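Local coordinates for putative phosphonate binding protein for ABC transporter (Prochlorococcus marinus str. MIT 9301, PDB 5LQ5) that strongly binds inorganic phosphite, and methylphosphonate and phosphate only very weakly, probably as the solute-binding component of an ABC transporter, at residues D13-V18 and S157-I162; I44-A49 and F121-S126; K91-V96 and L175-W180; A163-G168 and S192-F197. All blocks are in the same frame, centred on the assembly; numbering follows the deposited sequence.

Contact 1 of 4, residues D13-V18 and S157-I162; sequences DQNQDV and SHDATI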
# COMPACT_ATOMS: atom_id res chain seq x y z
N ASP A 13 4.90 1.00 -3.75
CA ASP A 13 3.51 1.01 -4.24
C ASP A 13 3.24 2.13 -5.25
O ASP A 13 2.16 2.22 -5.82
CB ASP A 13 2.51 1.04 -3.08
CG ASP A 13 2.47 2.39 -2.34
OD1 ASP A 13 3.45 3.16 -2.41
OD2 ASP A 13 1.44 2.67 -1.72
N GLN A 14 4.24 3.00 -5.40
CA GLN A 14 4.21 4.17 -6.28
C GLN A 14 5.60 4.35 -6.91
O GLN A 14 6.54 3.70 -6.51
CB GLN A 14 3.80 5.42 -5.47
CG GLN A 14 2.34 5.33 -5.03
CD GLN A 14 2.03 6.35 -3.98
OE1 GLN A 14 2.05 6.08 -2.78
NE2 GLN A 14 1.72 7.51 -4.42
N ASN A 15 5.71 5.25 -7.88
CA ASN A 15 6.98 5.52 -8.51
C ASN A 15 8.02 5.97 -7.49
O ASN A 15 7.70 6.64 -6.48
CB ASN A 15 6.83 6.58 -9.60
CG ASN A 15 6.03 6.09 -10.79
OD1 ASN A 15 5.97 4.89 -11.10
ND2 ASN A 15 5.43 7.00 -11.47
N GLN A 16 9.27 5.61 -7.76
CA GLN A 16 10.36 5.87 -6.81
C GLN A 16 10.56 7.35 -6.46
O GLN A 16 10.93 7.68 -5.32
CB GLN A 16 11.65 5.21 -7.26
CG GLN A 16 12.72 5.14 -6.19
CD GLN A 16 12.29 4.28 -5.02
OE1 GLN A 16 11.79 3.17 -5.21
NE2 GLN A 16 12.45 4.80 -3.82
N ASP A 17 10.31 8.23 -7.42
CA ASP A 17 10.40 9.68 -7.13
C ASP A 17 9.50 10.16 -5.95
O ASP A 17 9.91 10.94 -5.08
CB ASP A 17 10.26 10.55 -8.39
CG ASP A 17 8.86 10.52 -9.04
OD1 ASP A 17 8.12 9.53 -8.93
OD2 ASP A 17 8.53 11.51 -9.73
N VAL A 18 8.28 9.66 -5.93
CA VAL A 18 7.30 9.92 -4.87
C VAL A 18 7.80 9.31 -3.55
O VAL A 18 7.74 9.92 -2.50
CB VAL A 18 5.90 9.34 -5.24
CG1 VAL A 18 4.92 9.44 -4.07
CG2 VAL A 18 5.35 10.05 -6.47
N SER A 157 2.88 -1.95 -8.97
CA SER A 157 2.64 -0.69 -8.24
C SER A 157 1.37 -0.04 -8.75
O SER A 157 0.92 -0.28 -9.88
CB SER A 157 3.81 0.27 -8.37
OG SER A 157 3.66 1.20 -9.45
N HIS A 158 0.81 0.83 -7.91
CA HIS A 158 -0.43 1.51 -8.29
C HIS A 158 -0.18 2.49 -9.44
O HIS A 158 -1.04 2.65 -10.34
CB HIS A 158 -1.08 2.18 -7.10
CG HIS A 158 -1.34 1.23 -5.98
ND1 HIS A 158 -2.11 0.10 -6.15
CD2 HIS A 158 -0.82 1.15 -4.74
CE1 HIS A 158 -2.10 -0.60 -5.03
NE2 HIS A 158 -1.35 0.03 -4.15
N ASP A 159 0.96 3.17 -9.42
CA ASP A 159 1.30 4.11 -10.55
C ASP A 159 1.47 3.31 -11.85
O ASP A 159 1.00 3.72 -12.92
CB ASP A 159 2.54 4.95 -10.26
CG ASP A 159 2.31 6.05 -9.25
OD1 ASP A 159 1.15 6.50 -9.06
OD2 ASP A 159 3.35 6.49 -8.71
N ALA A 160 2.09 2.13 -11.74
CA ALA A 160 2.29 1.31 -12.93
C ALA A 160 0.99 0.74 -13.52
O ALA A 160 0.86 0.63 -14.74
CB ALA A 160 3.28 0.21 -12.69
N THR A 161 0.02 0.46 -12.66
CA THR A 161 -1.29 0.00 -13.12
C THR A 161 -1.98 1.09 -13.94
O THR A 161 -2.45 0.85 -15.02
CB THR A 161 -2.16 -0.38 -11.92
OG1 THR A 161 -1.51 -1.45 -11.24
CG2 THR A 161 -3.54 -0.80 -12.31
N ILE A 162 -1.96 2.31 -13.40
CA ILE A 162 -2.54 3.47 -14.11
C ILE A 162 -1.87 3.58 -15.49
O ILE A 162 -2.55 3.73 -16.50
CB ILE A 162 -2.36 4.78 -13.31
CG1 ILE A 162 -3.28 4.76 -12.08
CG2 ILE A 162 -2.61 5.99 -14.20
CD1 ILE A 162 -2.93 5.84 -11.06
O HOH W 1 5.99 2.32 -9.97
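This is a buried, mainly polar contact across the ligand cleft: the loop 13-15 leading into helix 16-34, on the six-stranded-sheet side, meets the start of helix 158-167, which packs on the five-stranded sheet. Its backbone part is short, with H158 N donating to D13 O at 2.9 Å from above the carbonyl plane. The carbonyl thus takes up an N-H of the first helical turn, while S157 OG, at the N-cap, takes up another by accepting from A160 N at 2.9 Å. Such bonding between two lobes is consistent with the closed, ligand-bound state of a two-lobed periplasmic binding protein. H158 has CG beside its backbone N (chi1 -57°), and its ring passes the base of D13, CD2 lying 3.7 Å from D13 CB. H158 NE2 hydrogen-bonds phosphite O3, and D13 OD2 is held by Y206 OH. Farther along, D159 OD2 accepts from N15 N through its anti lone pair, 2.8 Å and almost straight at 174°; D159 OD1 is taken by N183 ND2, so both oxygens of this buried carboxylate have a donor. A water joins N15 OD1 (2.8 Å) to S157 OG (2.6 Å), adding an indirect link.

Contact 2 of 4, residues I44-A49 and F121-S126; sequences INYIAA and FGSENS. With PO3 (phosphite ion), chain B.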
# COMPACT_ATOMS: atom_id res chain seq x y z
N ILE A 44 13.32 -3.23 -4.23
CA ILE A 44 12.87 -3.43 -5.62
C ILE A 44 11.40 -3.83 -5.78
O ILE A 44 10.81 -3.53 -6.82
CB ILE A 44 13.76 -4.41 -6.42
CG1 ILE A 44 13.78 -5.80 -5.78
CG2 ILE A 44 15.15 -3.80 -6.63
CD1 ILE A 44 14.31 -6.87 -6.73
N ASN A 45 10.81 -4.51 -4.78
CA ASN A 45 9.43 -5.02 -4.90
C ASN A 45 8.84 -5.30 -3.51
O ASN A 45 9.51 -5.11 -2.50
CB ASN A 45 9.36 -6.22 -5.85
CG ASN A 45 10.21 -7.40 -5.41
OD1 ASN A 45 10.38 -7.65 -4.21
ND2 ASN A 45 10.76 -8.12 -6.37
N TYR A 46 7.56 -5.70 -3.47
CA TYR A 46 6.90 -5.92 -2.19
C TYR A 46 7.55 -7.07 -1.42
O TYR A 46 7.66 -7.00 -0.22
CB TYR A 46 5.43 -6.23 -2.37
CG TYR A 46 4.46 -5.06 -2.63
CD1 TYR A 46 3.24 -4.98 -1.95
CD2 TYR A 46 4.72 -4.08 -3.58
CE1 TYR A 46 2.35 -3.98 -2.21
CE2 TYR A 46 3.78 -3.11 -3.89
CZ TYR A 46 2.60 -3.04 -3.19
OH TYR A 46 1.66 -2.06 -3.46
N ILE A 47 7.98 -8.12 -2.13
CA ILE A 47 8.60 -9.24 -1.45
C ILE A 47 9.87 -8.79 -0.74
O ILE A 47 10.15 -9.20 0.37
CB ILE A 47 8.87 -10.41 -2.41
CG1 ILE A 47 7.57 -11.08 -2.74
CG2 ILE A 47 9.84 -11.42 -1.80
CD1 ILE A 47 7.66 -12.06 -3.91
N ALA A 48 10.61 -7.93 -1.41
CA ALA A 48 11.88 -7.41 -0.85
C ALA A 48 11.64 -6.60 0.44
O ALA A 48 12.52 -6.51 1.31
CB ALA A 48 12.65 -6.60 -1.87
N ALA A 49 10.50 -5.93 0.52
CA ALA A 49 10.15 -5.21 1.75
C ALA A 49 9.94 -6.17 2.92
O ALA A 49 10.47 -5.97 4.02
CB ALA A 49 8.94 -4.32 1.50
N PHE A 121 -3.74 -6.35 -12.36
CA PHE A 121 -3.62 -6.00 -10.98
C PHE A 121 -2.33 -5.20 -10.77
O PHE A 121 -1.50 -5.02 -11.68
CB PHE A 121 -3.51 -7.27 -10.14
CG PHE A 121 -4.74 -8.14 -10.13
CD1 PHE A 121 -5.88 -7.77 -9.44
CD2 PHE A 121 -4.74 -9.34 -10.78
CE1 PHE A 121 -6.97 -8.61 -9.39
CE2 PHE A 121 -5.84 -10.16 -10.76
CZ PHE A 121 -6.94 -9.79 -10.08
N GLY A 122 -2.17 -4.71 -9.57
CA GLY A 122 -0.89 -4.21 -9.08
C GLY A 122 0.06 -5.35 -8.69
O GLY A 122 0.03 -6.42 -9.29
N SER A 123 0.87 -5.11 -7.67
CA SER A 123 1.72 -6.19 -7.15
C SER A 123 0.92 -7.41 -6.79
O SER A 123 -0.18 -7.30 -6.26
CB SER A 123 2.49 -5.74 -5.91
OG SER A 123 3.21 -6.84 -5.31
N GLU A 124 1.53 -8.58 -7.00
CA GLU A 124 0.89 -9.83 -6.58
C GLU A 124 0.55 -9.79 -5.09
O GLU A 124 -0.39 -10.45 -4.69
CB GLU A 124 1.86 -11.01 -6.80
CG GLU A 124 2.20 -11.32 -8.28
CD GLU A 124 3.38 -10.55 -8.86
OE1 GLU A 124 3.82 -9.51 -8.29
OE2 GLU A 124 3.88 -11.01 -9.93
N ASN A 125 1.31 -9.01 -4.30
CA ASN A 125 1.15 -8.94 -2.84
C ASN A 125 0.50 -7.65 -2.36
O ASN A 125 0.54 -7.33 -1.18
CB ASN A 125 2.53 -9.18 -2.16
CG ASN A 125 3.01 -10.61 -2.31
OD1 ASN A 125 2.27 -11.53 -2.09
ND2 ASN A 125 4.22 -10.78 -2.68
N SER A 126 -0.13 -6.96 -3.28
CA SER A 126 -0.88 -5.70 -2.95
C SER A 126 -2.28 -5.98 -2.39
O SER A 126 -3.02 -6.81 -2.93
CB SER A 126 -1.00 -4.80 -4.17
OG SER A 126 -1.76 -3.64 -3.84
P PO3 B . -1.23 -2.08 -0.72
O1 PO3 B . -2.74 -1.70 -0.78
O2 PO3 B . -0.93 -3.48 -0.04
O3 PO3 B . -0.56 -1.98 -2.13
O HOH W 2 0.62 -2.48 -6.15
O HOH W 3 5.79 -6.42 -5.92
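Three first torsions set up this site: Y46 carries CG beside its backbone N (chi1 -79°), whereas S123 and S126 hold OG anti to the backbone N (174° and 177°). The result is part of the phosphite pocket in the cleft of a two-lobed periplasmic binding protein, with Y46 at the start of helix 46-54 and the serines on the facing turn after strand 119-121. That turn is type I from S123 to S126, reinforced as an ST turn by S123 OG, which accepts from N125 N at 3.1 Å. S123 packs on one face of the tyrosine: its CB sits over the ring centre in a CH-pi contact, 3.6 Å from the Y46 ring centroid. From the ring's edge, Y46 OH donates to phosphite O3 at 2.6 Å, and S126 OG donates to the same oxygen at 2.7 Å. With H158 NE2, three groups grip O3, which probably favours a negatively charged oxygen there. S126 OG also caps helix 127-139 by accepting from G129 N. Y46 OH accepts from a water (2.9 Å) that S123 N donates to, so the hydroxyl is fixed on two sides. A second water links Y46 N to S123 OG. Beyond the ring, N125, whose amide is bonded by K272, Q70 and the carbonyl of L275, sets ND2 3.4 Å from I47 CG1.

Contact 3 of 4, residues K91-V96 and L175-W180; sequences KSVFVV and LNKQVW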
# COMPACT_ATOMS: atom_id res chain seq x y z
N LYS A 91 -10.24 1.75 0.39
CA LYS A 91 -10.94 1.32 -0.82
C LYS A 91 -10.02 1.21 -2.04
O LYS A 91 -9.01 1.91 -2.14
CB LYS A 91 -12.09 2.27 -1.18
CG LYS A 91 -13.12 2.40 -0.08
CD LYS A 91 -14.09 3.51 -0.45
CE LYS A 91 -15.20 3.62 0.59
NZ LYS A 91 -16.20 4.62 0.13
N SER A 92 -10.41 0.32 -2.95
CA SER A 92 -9.83 0.26 -4.27
C SER A 92 -10.78 0.88 -5.28
O SER A 92 -12.00 1.01 -5.05
CB SER A 92 -9.57 -1.18 -4.70
OG SER A 92 -8.73 -1.88 -3.78
N VAL A 93 -10.21 1.18 -6.43
CA VAL A 93 -10.94 1.50 -7.65
C VAL A 93 -10.56 0.55 -8.76
O VAL A 93 -9.41 0.08 -8.89
CB VAL A 93 -10.74 2.95 -8.12
CG1 VAL A 93 -11.27 3.90 -7.06
CG2 VAL A 93 -9.27 3.27 -8.46
N PHE A 94 -11.58 0.20 -9.53
CA PHE A 94 -11.42 -0.38 -10.84
C PHE A 94 -11.51 0.74 -11.86
O PHE A 94 -12.42 1.56 -11.81
CB PHE A 94 -12.48 -1.43 -11.12
CG PHE A 94 -12.29 -2.73 -10.35
CD1 PHE A 94 -11.82 -3.86 -10.97
CD2 PHE A 94 -12.62 -2.81 -9.02
CE1 PHE A 94 -11.69 -5.06 -10.27
CE2 PHE A 94 -12.47 -4.00 -8.29
CZ PHE A 94 -12.00 -5.12 -8.92
N VAL A 95 -10.57 0.76 -12.79
CA VAL A 95 -10.50 1.72 -13.87
C VAL A 95 -10.49 1.02 -15.22
O VAL A 95 -9.98 -0.13 -15.34
CB VAL A 95 -9.32 2.68 -13.76
CG1 VAL A 95 -9.37 3.47 -12.48
CG2 VAL A 95 -7.99 1.98 -13.92
N VAL A 96 -11.05 1.70 -16.22
CA VAL A 96 -11.09 1.21 -17.59
C VAL A 96 -10.60 2.24 -18.57
O VAL A 96 -10.73 3.45 -18.34
CB VAL A 96 -12.47 0.71 -18.01
CG1 VAL A 96 -12.88 -0.52 -17.19
CG2 VAL A 96 -13.51 1.82 -17.86
N LEU A 175 -6.65 -0.59 -8.44
CA LEU A 175 -5.62 0.07 -7.64
C LEU A 175 -6.17 0.78 -6.41
O LEU A 175 -7.37 0.97 -6.27
CB LEU A 175 -4.78 1.04 -8.48
CG LEU A 175 -5.52 2.27 -8.98
CD1 LEU A 175 -4.56 3.44 -8.98
CD2 LEU A 175 -6.11 2.01 -10.36
N ASN A 176 -5.23 1.18 -5.57
CA ASN A 176 -5.39 2.10 -4.42
C ASN A 176 -6.20 3.36 -4.84
O ASN A 176 -5.81 4.08 -5.74
CB ASN A 176 -3.97 2.44 -3.97
CG ASN A 176 -3.89 3.46 -2.87
OD1 ASN A 176 -4.65 4.42 -2.83
ND2 ASN A 176 -2.92 3.28 -1.97
N LYS A 177 -7.30 3.65 -4.16
CA LYS A 177 -8.20 4.77 -4.56
C LYS A 177 -7.53 6.14 -4.33
O LYS A 177 -7.68 7.07 -5.13
CB LYS A 177 -9.53 4.70 -3.80
CG LYS A 177 -10.46 5.90 -4.03
CD LYS A 177 -11.84 5.56 -3.49
CE LYS A 177 -12.85 6.67 -3.75
NZ LYS A 177 -12.71 7.75 -2.75
N GLN A 178 -6.77 6.26 -3.24
CA GLN A 178 -5.99 7.50 -2.95
C GLN A 178 -4.96 7.83 -4.04
O GLN A 178 -4.79 8.96 -4.43
CB GLN A 178 -5.29 7.42 -1.58
CG GLN A 178 -4.76 8.75 -1.09
CD GLN A 178 -5.88 9.72 -0.74
OE1 GLN A 178 -6.68 9.44 0.14
NE2 GLN A 178 -5.93 10.87 -1.42
N VAL A 179 -4.30 6.80 -4.55
CA VAL A 179 -3.31 6.98 -5.60
C VAL A 179 -4.01 7.43 -6.90
O VAL A 179 -3.52 8.30 -7.60
CB VAL A 179 -2.44 5.72 -5.83
CG1 VAL A 179 -1.57 5.86 -7.07
CG2 VAL A 179 -1.54 5.46 -4.63
N TRP A 180 -5.14 6.82 -7.19
CA TRP A 180 -5.95 7.19 -8.35
C TRP A 180 -6.32 8.68 -8.28
O TRP A 180 -6.09 9.45 -9.22
CB TRP A 180 -7.20 6.34 -8.41
CG TRP A 180 -8.29 6.86 -9.31
CD1 TRP A 180 -9.52 7.32 -8.91
CD2 TRP A 180 -8.26 6.96 -10.74
NE1 TRP A 180 -10.25 7.71 -10.01
CE2 TRP A 180 -9.50 7.49 -11.15
CE3 TRP A 180 -7.30 6.65 -11.72
CZ2 TRP A 180 -9.81 7.73 -12.50
CZ3 TRP A 180 -7.60 6.90 -13.06
CH2 TRP A 180 -8.86 7.45 -13.43
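V93, L175 and K177 carry this contact, in which strand 92-97 runs antiparallel to the end of strand 172-176, inside the five-stranded sheet, and residues 91-95 also meet the first turn of helix 177-186. V93 and L175 form a hydrogen-bonded pair: V93 N to L175 O and L175 N to V93 O, both 2.9 Å and both nearly along the C=O axis. A third bond, K177 N to K91 O at 3.2 Å, follows as the chain turns into the helix. V93 and L175 project from the same side of the sheet, where V93 CG2 meets L175 CD2 at 3.9 Å and W180 CB at 3.7 Å. V95, two residues along, joins this patch, setting CG1 over a face of the W180 six-membered ring in a CH-pi contact, 3.8 Å from the ring centroid. At the helix start, N176 OD1 accepts from V179 N as an N-cap. K177, its CG anti to the backbone N (chi1 174°), lays CG against V93 CG1 at 3.7 Å, roughly at right angles. K177's aliphatic stem is therefore used for packing while K177 NZ ends 5.5 Å from K91 NZ, a like charge that its salt bridge to E181 probably helps to offset.

Contact 4 of 4, residues A163-G168 and S192-F197; sequences ALVNSG and SNLELF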
# COMPACT_ATOMS: atom_id res chain seq x y z
N ALA A 163 -0.54 3.49 -15.52
CA ALA A 163 0.19 3.74 -16.77
C ALA A 163 -0.14 2.69 -17.84
O ALA A 163 -0.32 3.01 -19.03
CB ALA A 163 1.70 3.80 -16.52
N LEU A 164 -0.30 1.45 -17.40
CA LEU A 164 -0.62 0.35 -18.31
C LEU A 164 -2.02 0.44 -18.90
O LEU A 164 -2.22 0.17 -20.08
CB LEU A 164 -0.47 -1.00 -17.60
CG LEU A 164 0.96 -1.48 -17.34
CD1 LEU A 164 0.89 -2.64 -16.34
CD2 LEU A 164 1.71 -1.87 -18.62
N VAL A 165 -3.00 0.79 -18.07
CA VAL A 165 -4.37 0.90 -18.58
C VAL A 165 -4.45 2.18 -19.44
O VAL A 165 -5.06 2.18 -20.51
CB VAL A 165 -5.42 0.86 -17.48
CG1 VAL A 165 -6.82 0.87 -18.08
CG2 VAL A 165 -5.27 -0.37 -16.60
N ASN A 166 -3.79 3.26 -18.99
CA ASN A 166 -3.79 4.54 -19.74
C ASN A 166 -3.19 4.42 -21.14
O ASN A 166 -3.67 5.04 -22.08
CB ASN A 166 -3.04 5.63 -19.01
CG ASN A 166 -3.40 7.01 -19.54
OD1 ASN A 166 -4.56 7.39 -19.48
ND2 ASN A 166 -2.42 7.74 -20.08
N SER A 167 -2.17 3.58 -21.29
CA SER A 167 -1.52 3.40 -22.61
C SER A 167 -2.28 2.48 -23.57
O SER A 167 -1.98 2.42 -24.75
CB SER A 167 -0.11 2.83 -22.45
OG SER A 167 -0.21 1.48 -22.02
N GLY A 168 -3.20 1.72 -23.03
CA GLY A 168 -3.94 0.67 -23.77
C GLY A 168 -3.24 -0.68 -23.81
O GLY A 168 -3.67 -1.60 -24.53
N SER A 192 -5.38 10.58 -18.74
CA SER A 192 -6.15 11.12 -19.88
C SER A 192 -7.07 10.12 -20.56
O SER A 192 -8.13 10.47 -21.05
CB SER A 192 -5.22 11.72 -20.97
OG SER A 192 -4.47 12.78 -20.43
N ASN A 193 -6.65 8.86 -20.60
CA ASN A 193 -7.44 7.82 -21.31
C ASN A 193 -8.19 6.89 -20.41
O ASN A 193 -8.72 5.88 -20.87
CB ASN A 193 -6.55 7.00 -22.23
CG ASN A 193 -5.73 7.84 -23.16
OD1 ASN A 193 -4.50 7.70 -23.23
ND2 ASN A 193 -6.38 8.71 -23.87
N LEU A 194 -8.29 7.27 -19.13
CA LEU A 194 -8.94 6.47 -18.09
C LEU A 194 -10.20 7.03 -17.51
O LEU A 194 -10.32 8.25 -17.27
CB LEU A 194 -8.01 6.28 -16.89
CG LEU A 194 -6.75 5.50 -17.18
CD1 LEU A 194 -5.95 5.29 -15.90
CD2 LEU A 194 -7.11 4.17 -17.82
N GLU A 195 -11.08 6.10 -17.18
CA GLU A 195 -12.35 6.39 -16.52
C GLU A 195 -12.50 5.49 -15.29
O GLU A 195 -12.14 4.31 -15.32
CB GLU A 195 -13.55 6.11 -17.44
CG GLU A 195 -13.72 7.06 -18.60
CD GLU A 195 -14.51 8.33 -18.26
OE1 GLU A 195 -14.63 8.70 -17.07
OE2 GLU A 195 -15.01 8.97 -19.21
N LEU A 196 -13.05 6.05 -14.23
CA LEU A 196 -13.48 5.27 -13.05
C LEU A 196 -14.62 4.34 -13.43
O LEU A 196 -15.67 4.79 -13.95
CB LEU A 196 -13.87 6.16 -11.87
CG LEU A 196 -14.45 5.48 -10.62
CD1 LEU A 196 -13.33 4.71 -9.90
CD2 LEU A 196 -15.11 6.46 -9.67
N PHE A 197 -14.45 3.08 -13.07
CA PHE A 197 -15.42 1.99 -13.35
C PHE A 197 -16.22 1.58 -12.13
O PHE A 197 -17.45 1.45 -12.21
CB PHE A 197 -14.74 0.78 -14.03
CG PHE A 197 -15.68 -0.33 -14.43
CD1 PHE A 197 -16.57 -0.18 -15.47
CD2 PHE A 197 -15.67 -1.55 -13.77
CE1 PHE A 197 -17.43 -1.20 -15.83
CE2 PHE A 197 -16.50 -2.58 -14.15
CZ PHE A 197 -17.42 -2.39 -15.18
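N166 OD1 is the best-held polar atom between the two segments, gripped from across the contact by one bond: N193 N donates from within the amide plane at 2.8 Å, with an N-H...O angle of 154°. S192 N also lies nearby but is poorly aimed for bonding. The site joins the last turn of helix 158-167, closed by a Schellman motif at G168, to the start of strand 194-199, an edge strand of the five-stranded sheet against which the helix packs. N166 holds CG anti to its backbone N (chi1 -162°), which swings the amide out from the helix and over the turn that enters the strand. N193 comes in from the strand side, its CB 3.4 Å from N166 OD1, and the two side chains cross at about a right angle. G168 ends the helix with a positive phi, and its N reaches back to V165 O at 3.2 Å. S167 OG adds a donor bond to L164 O at 3.1 Å. V165 O also accepts from N97 ND2, which ties the helix end to the neighbouring strand 92-97. L194 packs against the helix, with CD2 3.6 Å from N166 N. V165 turns CG1 anti to its backbone N (chi1 -175°), pressing it on L194 across a right-angled crossing: CG1 to L194 CD2 is 3.3 Å, tighter than ordinary van der Waals contact.

Contacts 1 and 2 join the two lobes beside the phosphite, bound by H158, Y46 and S126, their centres about 11 Å apart, and touch where D13 CB lies 3.2 Å from Y46 OH and H158 CE1 lies 3.3 Å from S126 OG. Contacts 3 and 4 lie within the lobe of the five-stranded sheet. They share it through neighbouring strands, where F94 O and F197 N (2.8 Å) and V96 O and E195 N (2.9 Å) are probably hydrogen-bonded. Helix 158-167 serves both contact 1, at its phosphite end, and contact 4, at its far end, with centres about 14 Å apart. H158 ND1 is 3.4 Å from N176 N, bringing contact 3 against contact 1 beside the pocket.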